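Local coordinates for protein amidase, hydantoinase/carbamoylase family (Burkholderia vietnamiensis, PDB 5I4M) that probably hydrolyses N-carbamoyl-L-amino acids to the free amino acids, as a two-zinc amidase of the peptidase M20 family, at residues M82-R88 with V141-T147. Residues are numbered along the deposited sequence; the frame is centred on the assembly and turned at random.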
ATOM      1  N   MET A  82       4.293  13.591  27.402  1.00 10.75           N
ATOM      2  CA  MET A  82       4.371  13.275  25.981  1.00 11.19           C
ATOM      3  C   MET A  82       5.735  12.729  25.592  1.00  9.88           C
ATOM      4  O   MET A  82       6.017  12.596  24.400  1.00  8.92           O
ATOM      5  CB  MET A  82       4.053  14.506  25.130  1.00  8.73           C
ATOM      6  CG  MET A  82       2.548  14.826  25.042  1.00 12.62           C
ATOM      7  SD  MET A  82       1.589  13.532  24.210  1.00 11.35           S
ATOM      8  CE  MET A  82       2.308  13.563  22.574  1.00  7.93           C
ATOM      9  N   GLY A  83       6.590  12.431  26.566  1.00 11.02           N
ATOM     10  CA  GLY A  83       7.903  11.901  26.253  1.00 10.80           C
ATOM     11  C   GLY A  83       8.931  12.924  25.827  1.00 10.87           C
ATOM     12  O   GLY A  83      10.045  12.536  25.449  1.00 11.87           O
ATOM     13  N   ASN A  84       8.601  14.213  25.867  1.00 10.29           N
ATOM     14  CA  ASN A  84       9.594  15.236  25.584  1.00  7.93           C
ATOM     15  C   ASN A  84      10.670  15.200  26.662  1.00  9.51           C
ATOM     16  O   ASN A  84      10.376  15.034  27.851  1.00  9.50           O
ATOM     17  CB  ASN A  84       8.961  16.631  25.535  1.00  8.00           C
ATOM     18  CG  ASN A  84       7.821  16.738  24.537  1.00  7.68           C
ATOM     19  OD1 ASN A  84       7.932  16.297  23.397  1.00  8.92           O
ATOM     20  ND2 ASN A  84       6.712  17.362  24.962  1.00  9.45           N
ATOM     21  N   VAL A  85      11.925  15.351  26.244  1.00  8.18           N
ATOM     22  CA  VAL A  85      13.076  15.207  27.138  1.00  8.65           C
ATOM     23  C   VAL A  85      13.711  16.578  27.320  1.00  9.97           C
ATOM     24  O   VAL A  85      14.115  17.210  26.339  1.00 12.78           O
ATOM     25  CB  VAL A  85      14.105  14.216  26.578  1.00 10.55           C
ATOM     26  CG1 VAL A  85      15.265  14.054  27.559  1.00  9.04           C
ATOM     27  CG2 VAL A  85      13.453  12.886  26.237  1.00  9.75           C
ATOM     28  N   PHE A  86      13.844  17.017  28.576  1.00 10.52           N
ATOM     29  CA  PHE A  86      14.383  18.333  28.903  1.00  9.87           C
ATOM     30  C   PHE A  86      15.712  18.160  29.625  1.00 10.61           C
ATOM     31  O   PHE A  86      15.759  17.638  30.742  1.00 15.16           O
ATOM     32  CB  PHE A  86      13.382  19.122  29.741  1.00 12.61           C
ATOM     33  CG  PHE A  86      12.061  19.313  29.045  1.00 13.83           C
ATOM     34  CD1 PHE A  86      11.062  18.351  29.136  1.00  9.93           C
ATOM     35  CD2 PHE A  86      11.836  20.438  28.268  1.00  9.93           C
ATOM     36  CE1 PHE A  86       9.847  18.524  28.473  1.00 14.91           C
ATOM     37  CE2 PHE A  86      10.630  20.613  27.597  1.00 12.26           C
ATOM     38  CZ  PHE A  86       9.638  19.663  27.702  1.00 12.59           C
ATOM     39  N   MET A  87      16.784  18.597  28.979  1.00 10.87           N
ATOM     40  CA  MET A  87      18.133  18.506  29.518  1.00 11.71           C
ATOM     41  C   MET A  87      18.566  19.915  29.902  1.00 14.45           C
ATOM     42  O   MET A  87      18.765  20.769  29.031  1.00 14.09           O
ATOM     43  CB  MET A  87      19.065  17.862  28.495  1.00 10.25           C
ATOM     44  CG  MET A  87      18.703  16.412  28.190  1.00 13.38           C
ATOM     45  SD  MET A  87      19.270  15.789  26.587  1.00 13.99           S
ATOM     46  CE  MET A  87      17.967  16.380  25.494  1.00 13.41           C
ATOM     47  N   ARG A  88      18.700  20.156  31.203  1.00 13.38           N
ATOM     48  CA  ARG A  88      18.779  21.502  31.756  1.00 13.74           C
ATOM     49  C   ARG A  88      20.167  21.788  32.317  1.00 16.66           C
ATOM     50  O   ARG A  88      20.684  21.019  33.136  1.00 16.30           O
ATOM     51  CB  ARG A  88      17.730  21.676  32.854  1.00 14.90           C
ATOM     52  CG  ARG A  88      17.742  23.001  33.570  1.00 16.60           C
ATOM     53  CD  ARG A  88      16.541  23.044  34.491  1.00 23.33           C
ATOM     54  NE  ARG A  88      16.533  24.201  35.380  1.00 26.42           N
ATOM     55  CZ  ARG A  88      15.764  25.273  35.213  1.00 39.08           C
ATOM     56  NH1 ARG A  88      14.932  25.362  34.167  1.00 29.89           N
ATOM     57  NH2 ARG A  88      15.831  26.261  36.102  1.00 43.70           N
ATOM     58  N   VAL A 141      19.647  27.136  30.780  1.00 15.08           N
ATOM     59  CA  VAL A 141      19.605  26.770  29.371  1.00 13.25           C
ATOM     60  C   VAL A 141      19.156  25.320  29.283  1.00 16.52           C
ATOM     61  O   VAL A 141      19.574  24.487  30.093  1.00 19.15           O
ATOM     62  CB  VAL A 141      20.984  26.978  28.709  1.00 17.56           C
ATOM     63  CG1 VAL A 141      21.056  26.273  27.369  1.00 20.06           C
ATOM     64  CG2 VAL A 141      21.289  28.482  28.562  1.00 16.66           C
ATOM     65  N   GLU A 142      18.274  25.018  28.332  1.00 13.42           N
ATOM     66  CA  GLU A 142      17.795  23.652  28.172  1.00 13.32           C
ATOM     67  C   GLU A 142      17.904  23.208  26.722  1.00 12.78           C
ATOM     68  O   GLU A 142      17.726  24.007  25.803  1.00 12.77           O
ATOM     69  CB  GLU A 142      16.324  23.513  28.621  1.00 13.99           C
ATOM     70  CG  GLU A 142      16.098  23.742  30.108  1.00 17.15           C
ATOM     71  CD  GLU A 142      14.662  23.462  30.528  1.00 20.27           C
ATOM     72  OE1 GLU A 142      14.315  23.728  31.694  1.00 19.42           O
ATOM     73  OE2 GLU A 142      13.874  22.984  29.689  1.00 19.54           O
ATOM     74  N   VAL A 143      18.199  21.921  26.523  1.00 11.50           N
ATOM     75  CA  VAL A 143      18.083  21.257  25.225  0.67 11.86           C
ATOM     76  C   VAL A 143      16.933  20.267  25.316  1.00 11.16           C
ATOM     77  O   VAL A 143      16.845  19.510  26.289  1.00  9.48           O
ATOM     78  CB  VAL A 143      19.384  20.533  24.834  0.67 11.15           C
ATOM     79  CG1 VAL A 143      19.289  19.996  23.405  0.67 10.58           C
ATOM     80  CG2 VAL A 143      20.564  21.460  24.996  0.67 12.18           C
ATOM     81  N   VAL A 144      16.056  20.264  24.311  1.00 10.23           N
ATOM     82  CA  VAL A 144      14.844  19.456  24.340  1.00  9.14           C
ATOM     83  C   VAL A 144      14.859  18.484  23.169  1.00 11.18           C
ATOM     84  O   VAL A 144      15.269  18.842  22.057  1.00  9.52           O
ATOM     85  CB  VAL A 144      13.575  20.340  24.304  1.00  7.92           C
ATOM     86  CG1 VAL A 144      12.322  19.488  24.460  1.00 10.73           C
ATOM     87  CG2 VAL A 144      13.619  21.393  25.424  1.00  8.82           C
ATOM     88  N   ILE A 145      14.428  17.245  23.429  1.00  8.30           N
ATOM     89  CA  ILE A 145      13.984  16.333  22.379  1.00  8.63           C
ATOM     90  C   ILE A 145      12.461  16.322  22.393  1.00  9.90           C
ATOM     91  O   ILE A 145      11.850  15.925  23.393  1.00  9.63           O
ATOM     92  CB  ILE A 145      14.529  14.910  22.574  1.00  9.05           C
ATOM     93  CG1 ILE A 145      16.057  14.907  22.534  1.00 11.36           C
ATOM     94  CG2 ILE A 145      13.952  13.991  21.482  1.00 12.56           C
ATOM     95  CD1 ILE A 145      16.687  13.643  23.065  1.00 10.90           C
ATOM     96  N   TRP A 146      11.846  16.730  21.286  1.00  6.42           N
ATOM     97  CA  TRP A 146      10.392  16.700  21.171  1.00  7.74           C
ATOM     98  C   TRP A 146       9.940  15.400  20.521  1.00 10.78           C
ATOM     99  O   TRP A 146      10.514  14.963  19.524  1.00  8.95           O
ATOM    100  CB  TRP A 146       9.871  17.883  20.352  1.00  8.75           C
ATOM    101  CG  TRP A 146      10.241  19.226  20.918  1.00 10.79           C
ATOM    102  CD1 TRP A 146      11.223  20.062  20.463  1.00 11.80           C
ATOM    103  CD2 TRP A 146       9.627  19.894  22.031  1.00  8.28           C
ATOM    104  NE1 TRP A 146      11.265  21.207  21.231  1.00  9.21           N
ATOM    105  CE2 TRP A 146      10.294  21.131  22.195  1.00  8.90           C
ATOM    106  CE3 TRP A 146       8.583  19.569  22.908  1.00  7.34           C
ATOM    107  CZ2 TRP A 146       9.956  22.038  23.202  1.00  8.75           C
ATOM    108  CZ3 TRP A 146       8.237  20.480  23.902  1.00  7.90           C
ATOM    109  CH2 TRP A 146       8.926  21.696  24.044  1.00 13.22           C
ATOM    110  N   THR A 147       8.872  14.816  21.064  1.00  8.13           N
ATOM    111  CA  THR A 147       8.404  13.499  20.642  1.00  8.09           C
ATOM    112  C   THR A 147       7.675  13.527  19.301  1.00  9.89           C
ATOM    113  O   THR A 147       6.840  14.401  19.049  1.00  9.19           O
ATOM    114  CB  THR A 147       7.468  12.933  21.707  1.00  9.70           C
ATOM    115  OG1 THR A 147       8.203  12.680  22.910  1.00  9.92           O
ATOM    116  CG2 THR A 147       6.782  11.644  21.229  1.00  7.13           C
TER
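Strands 85-88 and 141-145 run antiparallel, pairs V85-I145 and M87-V143 each closing two backbone hydrogen bonds. β-Branched V85, V143 and I145 suit the extended backbone; on their face flexible M87 (m, t, m) swings its CE to 3.8 Å from I145 CG1. On the other face F86 (chi1 m) lays its ring over V144 (CH-pi, V144 CG1 to ring centroid 4.2 Å) and turns its edge to the face of W146. Extended R88 (t, t, t) forms a salt bridge to E142, NH1 to OE1 3.0 Å, but R202, which also makes a cation-pi contact with F86, holds that OE1 more strongly. Around loop M82-N84, side chains bond to the other segment's backbone: the short N84 amide (chi1 m) brings OD1 2.9 Å from T147 N while ND2 bonds D80, and T147 OG1 (chi1 m) donates to M82 O at 2.6 Å and also bonds R63. G83, with positive phi, lies where a CB would clash with T147 OG1. The W146 side chain, about 5 Å from that of zinc ligand H104, borders the metal site. Strand 85-89 lies between antiparallel neighbours 76-79 and 141-145, and 141-145 pairs in parallel with 99-103; helix 57-72 covers V85 and M87, helix 159-164 W146 and T147.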